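Local atomic coordinates of endo-xylogalacturonan hydrolase A (Aspergillus tubingensis, PDB entry 4C2L), a protein that hydrolyses xylogalacturonan, the xylose-substituted galacturonan of the hairy regions of pectin, as a secreted glycoside hydrolase of family 28. Residues Ser54-Asn59 with Gly76-Ala81; Gly148-Asn153 with Lys174-Ser179; Thr269-Gly274 with Tyr304-Asp309; Ala341-Gly346 with Val369-Thr374; Tyr137-Ser142 with Ser160-Ala165. All coordinates share one frame; numbering follows the deposited sequence.

Contact 1: Ser54-Asn59 with Gly76-Ala81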
# COMPACT_ATOMS: atom_id res chain seq x y z
N SER A 54 9.04 1.64 -27.20
CA SER A 54 7.74 2.21 -27.61
C SER A 54 7.18 3.16 -26.55
O SER A 54 7.57 3.10 -25.38
CB SER A 54 6.73 1.11 -27.97
OG SER A 54 6.36 0.35 -26.83
N THR A 55 6.29 4.06 -26.97
CA THR A 55 5.52 4.89 -26.04
C THR A 55 4.05 4.85 -26.46
O THR A 55 3.72 5.16 -27.62
CB THR A 55 6.01 6.36 -25.97
OG1 THR A 55 7.37 6.41 -25.52
CG2 THR A 55 5.16 7.17 -24.99
N TYR A 56 3.20 4.46 -25.53
CA TYR A 56 1.75 4.45 -25.76
C TYR A 56 1.12 5.49 -24.86
O TYR A 56 1.56 5.67 -23.72
CB TYR A 56 1.17 3.07 -25.45
CG TYR A 56 1.55 2.01 -26.46
CD1 TYR A 56 2.83 1.44 -26.46
CD2 TYR A 56 0.64 1.59 -27.42
CE1 TYR A 56 3.18 0.47 -27.39
CE2 TYR A 56 0.97 0.63 -28.36
CZ TYR A 56 2.24 0.08 -28.34
OH TYR A 56 2.56 -0.88 -29.27
N TYR A 57 0.10 6.18 -25.38
CA TYR A 57 -0.55 7.27 -24.68
C TYR A 57 -1.92 6.77 -24.30
O TYR A 57 -2.72 6.43 -25.15
CB TYR A 57 -0.65 8.52 -25.58
CG TYR A 57 0.72 9.01 -25.90
CD1 TYR A 57 1.44 9.76 -24.97
CD2 TYR A 57 1.33 8.67 -27.11
CE1 TYR A 57 2.73 10.20 -25.25
CE2 TYR A 57 2.62 9.10 -27.40
CZ TYR A 57 3.31 9.86 -26.47
OH TYR A 57 4.59 10.28 -26.74
N LEU A 58 -2.17 6.70 -22.99
CA LEU A 58 -3.41 6.13 -22.51
C LEU A 58 -4.22 7.28 -21.96
O LEU A 58 -3.92 7.81 -20.90
CB LEU A 58 -3.12 5.08 -21.43
CG LEU A 58 -2.58 3.71 -21.91
CD1 LEU A 58 -1.30 3.80 -22.69
CD2 LEU A 58 -2.37 2.82 -20.69
N ASN A 59 -5.26 7.68 -22.68
CA ASN A 59 -5.98 8.90 -22.31
C ASN A 59 -7.35 8.61 -21.68
O ASN A 59 -8.20 9.52 -21.54
CB ASN A 59 -6.12 9.80 -23.53
CG ASN A 59 -4.79 10.26 -24.07
OD1 ASN A 59 -3.77 10.16 -23.39
ND2 ASN A 59 -4.79 10.76 -25.31
N GLY A 76 7.85 -1.11 -23.06
CA GLY A 76 7.94 0.31 -23.35
C GLY A 76 7.29 1.14 -22.27
O GLY A 76 7.10 0.69 -21.13
N LEU A 77 6.92 2.36 -22.64
CA LEU A 77 6.32 3.33 -21.73
C LEU A 77 4.82 3.41 -22.00
O LEU A 77 4.41 3.59 -23.14
CB LEU A 77 6.95 4.71 -21.98
CG LEU A 77 6.33 5.91 -21.21
CD1 LEU A 77 6.35 5.66 -19.70
CD2 LEU A 77 7.06 7.19 -21.57
N LEU A 78 4.02 3.21 -20.95
CA LEU A 78 2.58 3.47 -21.04
C LEU A 78 2.36 4.74 -20.26
O LEU A 78 2.52 4.75 -19.03
CB LEU A 78 1.76 2.33 -20.40
CG LEU A 78 2.02 0.90 -20.86
CD1 LEU A 78 1.01 -0.09 -20.29
CD2 LEU A 78 2.02 0.81 -22.37
N LYS A 79 2.04 5.82 -20.96
CA LYS A 79 1.94 7.10 -20.32
C LYS A 79 0.49 7.54 -20.26
O LYS A 79 -0.12 7.81 -21.29
CB LYS A 79 2.78 8.15 -21.05
CG LYS A 79 2.70 9.50 -20.34
CD LYS A 79 3.68 10.49 -20.89
CE LYS A 79 3.75 11.71 -19.98
NZ LYS A 79 4.55 12.76 -20.67
N PHE A 80 -0.06 7.60 -19.04
CA PHE A 80 -1.42 8.12 -18.86
C PHE A 80 -1.51 9.63 -19.00
O PHE A 80 -0.59 10.35 -18.63
CB PHE A 80 -1.96 7.72 -17.49
CG PHE A 80 -2.48 6.33 -17.45
CD1 PHE A 80 -3.77 6.05 -17.93
CD2 PHE A 80 -1.70 5.29 -16.95
CE1 PHE A 80 -4.25 4.74 -17.90
CE2 PHE A 80 -2.19 3.99 -16.93
CZ PHE A 80 -3.46 3.72 -17.40
N ALA A 81 -2.64 10.09 -19.55
CA ALA A 81 -2.94 11.52 -19.56
C ALA A 81 -3.18 12.02 -18.14
O ALA A 81 -3.74 11.30 -17.32
CB ALA A 81 -4.19 11.77 -20.38
O HOH W 1 -1.10 10.25 -22.55
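L58 lays its CD2 methyl over one face of the F80 ring, 4.0 Å from the ring centroid and displaced toward the rim, where F80 CZ is its nearest atom; this is a CH-pi contact. Its CG stands anti to the carbonyl carbon (chi1 -76°), and the CD1 branch turns the other way to reach L78 CB at 4.1 Å. L58 spans two residues of the neighbouring strand on the buried side. On the same side Y56 meets L78 through its CB, which lies 3.9 Å from L78 CD2, while Y56 OH is held by the carbonyl of P21. T55 and L77 run side by side on the other side of the sheet, CG2 of T55 packed against CD2 of L77. The backbones are parallel and in step, T55 beside L77 through L58 beside F80. Five N-H...O bonds join them, including L77 N to S54 O (2.9 Å) and K79 N to Y56 O (2.8 Å), the latter almost straight at 177°. At the C-terminal end of the pair a water donates to N59 OD1, beyond its strand, and to K79 O; N59 ND2 donates to S27 O. Helix 32-42 covers L58 through V32 and I35, and strand 112-114 continues the sheet beyond 77-80. Such in-register stacking of parallel strands from successive turns is characteristic of the right-handed parallel beta-helix of family 28 enzymes.

Contact 2: Gly148-Asn153 with Lys174-Ser179. With SO4 (sulfate ion), chain G.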
# COMPACT_ATOMS: atom_id res chain seq x y z
N GLY A 148 8.36 -6.99 -12.61
CA GLY A 148 9.45 -6.51 -13.42
C GLY A 148 9.38 -5.08 -13.87
O GLY A 148 10.30 -4.59 -14.53
N LEU A 149 8.32 -4.37 -13.52
CA LEU A 149 8.14 -3.06 -14.12
C LEU A 149 8.25 -1.94 -13.13
O LEU A 149 8.30 -2.17 -11.92
CB LEU A 149 6.82 -3.02 -14.89
CG LEU A 149 5.58 -3.48 -14.16
CD1 LEU A 149 5.08 -2.31 -13.33
CD2 LEU A 149 4.54 -3.92 -15.18
N ARG A 150 8.32 -0.72 -13.64
CA ARG A 150 8.33 0.48 -12.84
C ARG A 150 6.95 1.14 -12.93
O ARG A 150 6.38 1.26 -14.02
CB ARG A 150 9.37 1.44 -13.39
CG ARG A 150 9.40 2.79 -12.70
CD ARG A 150 10.51 3.68 -13.25
NE ARG A 150 10.44 4.99 -12.62
CZ ARG A 150 10.86 6.13 -13.18
NH1 ARG A 150 11.41 6.12 -14.39
NH2 ARG A 150 10.74 7.27 -12.51
N GLN A 151 6.44 1.57 -11.77
CA GLN A 151 5.26 2.42 -11.73
C GLN A 151 5.72 3.78 -11.27
O GLN A 151 6.35 3.91 -10.21
CB GLN A 151 4.22 1.85 -10.75
CG GLN A 151 3.63 0.52 -11.22
CD GLN A 151 2.76 -0.11 -10.14
OE1 GLN A 151 2.99 0.11 -8.95
NE2 GLN A 151 1.78 -0.89 -10.54
N LYS A 152 5.41 4.80 -12.07
CA LYS A 152 5.93 6.16 -11.88
C LYS A 152 4.78 7.15 -11.67
O LYS A 152 3.84 7.17 -12.46
CB LYS A 152 6.70 6.55 -13.15
CG LYS A 152 7.22 7.98 -13.16
CD LYS A 152 7.92 8.24 -14.49
CE LYS A 152 8.26 9.71 -14.63
NZ LYS A 152 9.03 9.90 -15.91
N ASN A 153 4.87 7.94 -10.60
CA ASN A 153 3.99 9.10 -10.38
C ASN A 153 2.49 8.81 -10.53
O ASN A 153 1.80 9.45 -11.33
CB ASN A 153 4.42 10.27 -11.26
CG ASN A 153 5.85 10.70 -11.00
OD1 ASN A 153 6.39 10.47 -9.90
ND2 ASN A 153 6.49 11.35 -12.00
N LYS A 174 9.55 -1.56 -9.15
CA LYS A 174 10.13 -0.30 -8.73
C LYS A 174 9.03 0.75 -8.78
O LYS A 174 8.45 0.98 -9.83
CB LYS A 174 11.30 0.10 -9.63
CG LYS A 174 11.98 1.38 -9.19
CD LYS A 174 13.46 1.38 -9.57
CE LYS A 174 13.69 2.10 -10.89
NZ LYS A 174 13.59 3.57 -10.71
N MET A 175 8.72 1.36 -7.64
CA MET A 175 7.58 2.26 -7.57
C MET A 175 8.04 3.58 -7.00
O MET A 175 8.65 3.63 -5.93
CB MET A 175 6.49 1.64 -6.70
CG MET A 175 5.98 0.33 -7.29
SD MET A 175 5.30 -0.77 -6.05
CE MET A 175 4.09 0.33 -5.32
N ASP A 176 7.78 4.66 -7.72
CA ASP A 176 8.25 5.96 -7.25
C ASP A 176 7.28 7.06 -7.60
O ASP A 176 6.76 7.11 -8.71
CB ASP A 176 9.65 6.27 -7.81
CG ASP A 176 9.73 6.10 -9.32
OD1 ASP A 176 9.43 7.05 -10.05
OD2 ASP A 176 10.12 5.02 -9.80
N ALA A 177 7.04 7.92 -6.62
CA ALA A 177 6.24 9.13 -6.80
C ALA A 177 7.09 10.29 -6.30
O ALA A 177 7.44 10.31 -5.12
CB ALA A 177 4.95 9.02 -6.00
N ASN A 178 7.44 11.21 -7.21
CA ASN A 178 8.24 12.39 -6.87
C ASN A 178 7.62 13.63 -7.49
O ASN A 178 7.42 13.67 -8.70
CB ASN A 178 9.67 12.23 -7.40
CG ASN A 178 10.43 11.16 -6.65
OD1 ASN A 178 10.53 10.03 -7.13
ND2 ASN A 178 10.92 11.48 -5.46
N SER A 179 7.29 14.60 -6.65
CA SER A 179 6.70 15.85 -7.10
C SER A 179 7.77 16.81 -7.60
O SER A 179 8.83 16.92 -7.00
CB SER A 179 5.96 16.52 -5.95
OG SER A 179 5.41 17.75 -6.41
S SO4 G . 12.23 9.85 -14.39
O1 SO4 G . 12.36 9.39 -12.99
O2 SO4 G . 11.62 8.82 -15.26
O3 SO4 G . 13.57 10.16 -14.92
O4 SO4 G . 11.39 11.07 -14.39
O HOH W 2 9.02 9.59 -9.74
O HOH W 3 8.73 13.53 -11.07
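Strands 150-152 and 174-176 run parallel, 7° apart with axes 4.6 Å from each other, joined by backbone bonds such as Q151 N to K174 O and D176 N to Q151 O. On the outward side R150, extended from CG to NE, grips the D176 carboxylate side-on: NE bonds OD2 and NH2 bonds OD1, each at 2.8 Å. The second bond is nearly straight (170°) and lies in the guanidinium plane, although that plane and the carboxylate are turned 35° apart. K174 bends back at chi3 and chi4, bringing NZ to 3.9 Å from R150 NE. This approach of like charges is probably eased by D176, which makes a long salt bridge with K174. A sulfate ion, probably from the crystallisation liquor, is bonded by R150 NH2 to its O1 (2.7 Å) and by R150 NH1 to its O2, and K152 NZ holds O2 and O4. On the inward side Q151 and M175 lie side by side, Q151 OE1 at 3.4 Å from M175 CG, with Q151 NE2 bonded to N159 OD1. Where the strands end, N153 OD1 accepts from N178 N at 3.0 Å, continuing the pairing beyond the backbone bond N153 N to D176 O. W121 of helix 118-126 packs on N153 and A177. In-register parallel pairing, one face inward and one outward, is characteristic of the parallel beta-helix; here the outward face carries the R150-K174-D176 network.

Contact 3: Thr269-Gly274 with Tyr304-Asp309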
# COMPACT_ATOMS: atom_id res chain seq x y z
N THR A 269 -6.56 1.71 14.46
CA THR A 269 -7.98 1.37 14.52
C THR A 269 -8.76 2.57 15.04
O THR A 269 -8.27 3.35 15.85
CB THR A 269 -8.24 0.14 15.41
OG1 THR A 269 -7.75 0.38 16.74
CG2 THR A 269 -7.53 -1.11 14.84
N TYR A 270 -10.00 2.70 14.59
CA TYR A 270 -10.90 3.72 15.09
C TYR A 270 -11.36 3.35 16.50
O TYR A 270 -11.45 2.17 16.83
CB TYR A 270 -12.12 3.83 14.18
CG TYR A 270 -11.86 4.67 12.95
CD1 TYR A 270 -11.30 4.11 11.80
CD2 TYR A 270 -12.20 6.03 12.93
CE1 TYR A 270 -11.06 4.89 10.66
CE2 TYR A 270 -11.97 6.81 11.80
CZ TYR A 270 -11.41 6.24 10.68
OH TYR A 270 -11.19 7.03 9.56
N PRO A 271 -11.66 4.35 17.32
CA PRO A 271 -12.25 4.04 18.63
C PRO A 271 -13.72 3.65 18.48
O PRO A 271 -14.22 3.52 17.35
CB PRO A 271 -12.11 5.35 19.39
CG PRO A 271 -12.22 6.39 18.31
CD PRO A 271 -11.41 5.80 17.17
N SER A 272 -14.43 3.48 19.60
CA SER A 272 -15.85 3.15 19.52
C SER A 272 -16.69 4.43 19.34
O SER A 272 -16.14 5.52 19.13
CB SER A 272 -16.31 2.38 20.76
OG SER A 272 -16.04 3.13 21.93
N GLY A 273 -18.01 4.30 19.43
CA GLY A 273 -18.90 5.45 19.28
C GLY A 273 -19.26 5.73 17.84
O GLY A 273 -18.67 5.18 16.91
N GLY A 274 -20.27 6.58 17.64
CA GLY A 274 -20.71 6.95 16.31
C GLY A 274 -21.04 5.73 15.47
O GLY A 274 -21.72 4.81 15.92
N TYR A 304 -7.71 6.46 16.27
CA TYR A 304 -7.58 6.96 14.90
C TYR A 304 -8.82 7.74 14.48
O TYR A 304 -9.95 7.29 14.67
CB TYR A 304 -7.32 5.83 13.92
CG TYR A 304 -6.98 6.33 12.54
CD1 TYR A 304 -5.71 6.85 12.27
CD2 TYR A 304 -7.93 6.31 11.52
CE1 TYR A 304 -5.40 7.32 11.01
CE2 TYR A 304 -7.62 6.77 10.25
CZ TYR A 304 -6.35 7.27 10.00
OH TYR A 304 -6.05 7.73 8.74
N GLY A 305 -8.59 8.93 13.91
CA GLY A 305 -9.68 9.74 13.36
C GLY A 305 -10.47 10.52 14.40
O GLY A 305 -11.48 11.13 14.07
N GLU A 306 -10.02 10.50 15.65
CA GLU A 306 -10.71 11.20 16.73
C GLU A 306 -9.70 11.84 17.67
O GLU A 306 -8.50 11.66 17.50
CB GLU A 306 -11.67 10.26 17.48
CG GLU A 306 -12.64 9.47 16.59
CD GLU A 306 -13.81 10.29 16.04
OE1 GLU A 306 -13.91 11.50 16.33
OE2 GLU A 306 -14.65 9.72 15.32
N ASP A 307 -10.17 12.63 18.64
CA ASP A 307 -9.25 13.22 19.61
C ASP A 307 -9.29 12.53 20.98
O ASP A 307 -10.13 11.66 21.23
CB ASP A 307 -9.42 14.75 19.73
CG ASP A 307 -10.81 15.16 20.20
OD1 ASP A 307 -11.46 14.44 20.99
OD2 ASP A 307 -11.25 16.25 19.77
N ASP A 308 -8.36 12.93 21.86
CA ASP A 308 -8.22 12.33 23.19
C ASP A 308 -9.50 12.34 24.02
O ASP A 308 -9.83 11.33 24.64
CB ASP A 308 -7.07 12.99 23.96
CG ASP A 308 -5.71 12.68 23.36
OD1 ASP A 308 -5.65 12.00 22.31
OD2 ASP A 308 -4.68 13.12 23.93
N ASP A 309 -10.21 13.47 24.03
CA ASP A 309 -11.44 13.58 24.82
C ASP A 309 -12.54 12.65 24.32
O ASP A 309 -13.31 12.10 25.11
CB ASP A 309 -11.96 15.02 24.85
CG ASP A 309 -11.11 15.92 25.73
OD1 ASP A 309 -10.33 15.41 26.56
OD2 ASP A 309 -11.22 17.15 25.58
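Two loops that follow strands of adjacent beta-helix coils, 266-269 and 296-301, meet here; the side chain of Y304 lies about 7 Å (nearest atoms) from that of D210, the probable proton donor. Y304 drives the edge of its ring into the face of Y270, a T-shaped pair with centroids 5.2 Å apart and planes at 89°. CD2 is the leading atom, 3.5 Å from Y270 CE1 and offset toward the rim; CE2 beside it approaches Y270 OH. A chi1 of -171° sets Y304 CG anti to the backbone N, and the ring carried on it meets Y270. Parallel stacking of the beta-helix coils brings the two loops together, and a backbone bond runs from Y304 N to T269 O (3.2 Å), at the end of strand 266-269. The Y304 carbonyl oxygen sits against the Y270 ring, 3.1 Å from CD2, and also touches P271 CD at 3.3 Å. P271 CG then packs on E306 CG, 3.6 Å away. The E306 carboxylate is held through OE2 by H276, whose ring also meets that of Y270. D307 caps the helix that follows, OD1 accepting from Y310 N, while Y310 itself lies against P271.

Contact 4: Ala341-Gly346 with Val369-Thr374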
# COMPACT_ATOMS: atom_id res chain seq x y z
N ALA A 341 8.92 4.08 19.97
CA ALA A 341 7.65 3.39 19.69
C ALA A 341 6.54 3.94 20.57
O ALA A 341 6.78 4.30 21.72
CB ALA A 341 7.80 1.89 19.91
N ASN A 342 5.32 4.00 20.03
CA ASN A 342 4.17 4.52 20.76
C ASN A 342 3.06 3.48 20.63
O ASN A 342 2.40 3.38 19.60
CB ASN A 342 3.73 5.87 20.16
CG ASN A 342 2.80 6.65 21.09
OD1 ASN A 342 2.10 6.08 21.92
ND2 ASN A 342 2.80 7.97 20.94
N LEU A 343 2.88 2.69 21.69
CA LEU A 343 1.95 1.57 21.65
C LEU A 343 0.72 1.95 22.45
O LEU A 343 0.61 1.63 23.64
CB LEU A 343 2.61 0.30 22.20
CG LEU A 343 4.01 -0.08 21.70
CD1 LEU A 343 4.52 -1.36 22.33
CD2 LEU A 343 4.04 -0.18 20.18
N ASP A 344 -0.19 2.66 21.79
CA ASP A 344 -1.39 3.13 22.45
C ASP A 344 -2.56 2.16 22.23
O ASP A 344 -3.48 2.45 21.45
CB ASP A 344 -1.76 4.55 22.00
CG ASP A 344 -2.73 5.23 22.96
OD1 ASP A 344 -2.55 5.07 24.19
OD2 ASP A 344 -3.66 5.91 22.50
N CYS A 345 -2.54 1.01 22.90
CA CYS A 345 -3.66 0.07 22.78
C CYS A 345 -4.93 0.63 23.43
O CYS A 345 -4.84 1.44 24.35
CB CYS A 345 -3.30 -1.30 23.37
SG CYS A 345 -2.46 -2.34 22.15
N GLY A 346 -6.08 0.20 22.93
CA GLY A 346 -7.37 0.70 23.41
C GLY A 346 -7.68 0.21 24.81
O GLY A 346 -7.24 -0.87 25.21
N VAL A 369 9.89 3.36 25.02
CA VAL A 369 8.67 2.86 24.39
C VAL A 369 7.49 3.34 25.23
O VAL A 369 7.36 2.96 26.41
CB VAL A 369 8.69 1.32 24.27
CG1 VAL A 369 7.37 0.79 23.71
CG2 VAL A 369 9.86 0.86 23.40
N LEU A 370 6.64 4.18 24.65
CA LEU A 370 5.44 4.63 25.33
C LEU A 370 4.37 3.55 25.19
O LEU A 370 4.20 2.99 24.11
CB LEU A 370 4.92 5.94 24.74
CG LEU A 370 5.86 7.15 24.84
CD1 LEU A 370 5.10 8.36 24.34
CD2 LEU A 370 6.34 7.35 26.28
N CYS A 371 3.67 3.26 26.30
CA CYS A 371 2.66 2.20 26.29
C CYS A 371 1.39 2.60 27.02
O CYS A 371 1.44 3.31 28.03
CB CYS A 371 3.18 0.94 26.98
SG CYS A 371 4.67 0.20 26.28
N ALA A 372 0.26 2.13 26.51
CA ALA A 372 -0.99 2.13 27.24
C ALA A 372 -1.68 0.81 26.95
O ALA A 372 -1.74 0.38 25.79
CB ALA A 372 -1.87 3.30 26.82
N ASN A 373 -2.15 0.13 28.01
CA ASN A 373 -2.94 -1.10 27.86
C ASN A 373 -2.20 -2.25 27.19
O ASN A 373 -2.80 -3.08 26.52
CB ASN A 373 -4.27 -0.81 27.14
CG ASN A 373 -5.08 0.25 27.85
OD1 ASN A 373 -5.53 0.04 28.98
ND2 ASN A 373 -5.26 1.40 27.19
N THR A 374 -0.88 -2.29 27.40
CA THR A 374 -0.03 -3.33 26.85
C THR A 374 0.09 -4.46 27.86
O THR A 374 -0.03 -4.23 29.07
CB THR A 374 1.37 -2.79 26.50
OG1 THR A 374 1.91 -2.07 27.61
CG2 THR A 374 1.30 -1.85 25.28
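L343 packs its CD1 against V369 CG1 at 3.8 Å, and A341 CB, two residues earlier on the strand of L343, meets the same methyl at 4.0 Å, so V369 CG1 is shared by two residues of 341-346. C371 SG lies at 4.2 Å from L343 CD1 on this buried side. V369 CG1 stands anti to the backbone N (chi1 175°), on the side toward L343. The backbones beneath are almost exactly parallel, 2° apart, and regularly bonded: L343 N donates to L370 O (2.8 Å) and L343 O accepts from A372 N (2.9 Å). On the face of N342, D344, L370 and A372, where L370 and A372 are partly exposed, the contacts are sparser. N342 and L370 merely pass each other at an angle, and D344 brings OD1 to 3.2 Å from A372 CB. Toward the C-terminal ends the pairing slackens further. C345 N reaches A372 O only in a weak bond bent to 128°, and there the exposed N373 takes over with its side chain. N373 ND2 bonds C345 O at 2.9 Å, coming from above the carbonyl plane, and its CB touches G346 O. T374 CG2 lies 4.0 Å from L343 CB. Each segment carries a disulfide, C345 to C351 and C371 to C382. L343 is also met by L378 of a loop and by I355 of strand 350-358. Strand 296-301 flanks 341-344 on one side, with F298 against L343 and I300 against C345; on the other, 369-372 bonds through its backbone to T383 of the short strand 383-384.

Contact 5: Tyr137-Ser142 with Ser160-Ala165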
# COMPACT_ATOMS: atom_id res chain seq x y z
N TYR A 137 -5.76 -1.36 -10.32
CA TYR A 137 -6.86 -1.65 -9.43
C TYR A 137 -7.37 -3.05 -9.75
O TYR A 137 -7.95 -3.30 -10.82
CB TYR A 137 -7.97 -0.61 -9.65
CG TYR A 137 -9.15 -0.74 -8.74
CD1 TYR A 137 -9.18 -0.06 -7.51
CD2 TYR A 137 -10.27 -1.48 -9.12
CE1 TYR A 137 -10.28 -0.16 -6.67
CE2 TYR A 137 -11.38 -1.58 -8.28
CZ TYR A 137 -11.37 -0.91 -7.06
OH TYR A 137 -12.45 -0.98 -6.22
N ILE A 138 -7.11 -3.98 -8.82
CA ILE A 138 -7.46 -5.38 -9.01
C ILE A 138 -8.65 -5.68 -8.10
O ILE A 138 -8.59 -5.44 -6.88
CB ILE A 138 -6.26 -6.29 -8.66
CG1 ILE A 138 -5.16 -6.15 -9.69
CG2 ILE A 138 -6.68 -7.76 -8.54
CD1 ILE A 138 -3.79 -6.54 -9.16
N THR A 139 -9.73 -6.20 -8.67
CA THR A 139 -10.87 -6.56 -7.86
C THR A 139 -11.41 -7.90 -8.32
O THR A 139 -11.68 -8.09 -9.51
CB THR A 139 -11.97 -5.48 -7.84
OG1 THR A 139 -13.04 -5.92 -7.01
CG2 THR A 139 -12.48 -5.15 -9.26
N GLY A 140 -11.53 -8.84 -7.38
CA GLY A 140 -11.95 -10.20 -7.76
C GLY A 140 -10.92 -10.90 -8.63
O GLY A 140 -9.77 -10.47 -8.73
N GLY A 141 -11.33 -12.02 -9.22
CA GLY A 141 -10.47 -12.81 -10.07
C GLY A 141 -9.43 -13.61 -9.30
O GLY A 141 -9.51 -13.74 -8.07
N SER A 142 -8.46 -14.13 -10.03
CA SER A 142 -7.49 -15.07 -9.47
C SER A 142 -6.26 -15.21 -10.35
O SER A 142 -6.31 -14.93 -11.55
CB SER A 142 -8.15 -16.44 -9.29
OG SER A 142 -8.57 -16.99 -10.53
N SER A 160 -4.03 -1.62 -5.73
CA SER A 160 -5.05 -2.02 -4.78
C SER A 160 -5.54 -3.43 -5.15
O SER A 160 -5.65 -3.74 -6.34
CB SER A 160 -6.21 -1.03 -4.84
OG SER A 160 -7.25 -1.41 -3.95
N VAL A 161 -5.85 -4.25 -4.15
CA VAL A 161 -6.40 -5.58 -4.39
C VAL A 161 -7.59 -5.70 -3.47
O VAL A 161 -7.48 -5.49 -2.25
CB VAL A 161 -5.37 -6.70 -4.08
CG1 VAL A 161 -5.99 -8.07 -4.33
CG2 VAL A 161 -4.12 -6.53 -4.93
N LYS A 162 -8.74 -6.01 -4.05
CA LYS A 162 -9.94 -6.22 -3.26
C LYS A 162 -10.91 -7.15 -3.99
O LYS A 162 -10.50 -7.87 -4.90
CB LYS A 162 -10.60 -4.90 -2.89
CG LYS A 162 -11.19 -4.16 -4.06
CD LYS A 162 -11.89 -2.90 -3.55
CE LYS A 162 -10.87 -1.87 -3.14
NZ LYS A 162 -11.54 -0.76 -2.42
N GLY A 163 -12.16 -7.15 -3.55
CA GLY A 163 -13.21 -7.95 -4.20
C GLY A 163 -13.04 -9.46 -4.14
O GLY A 163 -13.62 -10.19 -4.96
N GLY A 164 -12.24 -9.95 -3.19
CA GLY A 164 -12.01 -11.39 -3.03
C GLY A 164 -11.03 -11.98 -4.03
O GLY A 164 -11.02 -13.20 -4.24
N ALA A 165 -10.18 -11.14 -4.63
CA ALA A 165 -9.10 -11.62 -5.50
C ALA A 165 -8.31 -12.68 -4.76
O ALA A 165 -8.15 -12.59 -3.53
CB ALA A 165 -8.17 -10.47 -5.89
O HOH W 4 -12.71 0.75 -4.27
O HOH W 5 -8.74 -2.83 -5.94
O HOH W 6 -11.56 -14.82 -6.66
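Y137 lies across the aliphatic part of K162, its OH 3.3 Å from K162 CD, while farther back its ring meets S160 CB. A water joins the two polar ends, 2.6 Å from Y137 OH and 2.7 Å from K162 NZ, from which it accepts. A chi1 of -176° places Y137 CG anti to the backbone N, beside the carbonyl carbon, and the ring extends from there toward K162. A second water sits over the centre of the ring and donates to I138 O. On the buried face I138 touches V161 CG2 with CD1 and A165 CB with CG2, both loosely. Beneath these side chains the parallel backbones are joined by I138 N to S160 O, K162 N to I138 O and G140 N to K162 O, each 2.9 Å. K162 O is gripped twice, since A165 N also donates to it from the opposite face of its plane at 3.3 Å, closing a type I' turn whose two central residues, G163 and G164, both have positive phi. T139 OG1 comes to 3.5 Å from G163 CA, and beyond it A165 CB presses on G140 O. A third water donates to G141 O and G164 O, bridging the two segments where they part. Strand 95-97 borders 137-139 through backbone bonds to V96, and strand 191-196 follows 159-162 as the next strand of the same parallel sheet. I138 faces inward on L144 and I146 of strand 142-152, and shares F170 of strand 168-176 with V161.

All five contacts join successive coils of one parallel beta-helix; along the chain come 1, then 5 and 2 interleaved, then 3 and 4. Contacts 1 and 2 reach one extended set of parallel strands, their centres 14 Å apart. Contacts 4 and 5 belong to a second parallel sheet, with centres 34 Å apart, and the loops of contact 3 adjoin it. Contacts 2 and 5 alternate in sequence because the chain passes from one sheet to the other and back through strands 134-139, 142-152 and 159-162 (centres 21 Å apart). Contacts 1 and 4, whose centres are 47 Å apart, lie on opposite sides of the chain's centre, the probable active-site residues nearer contacts 2 and 3.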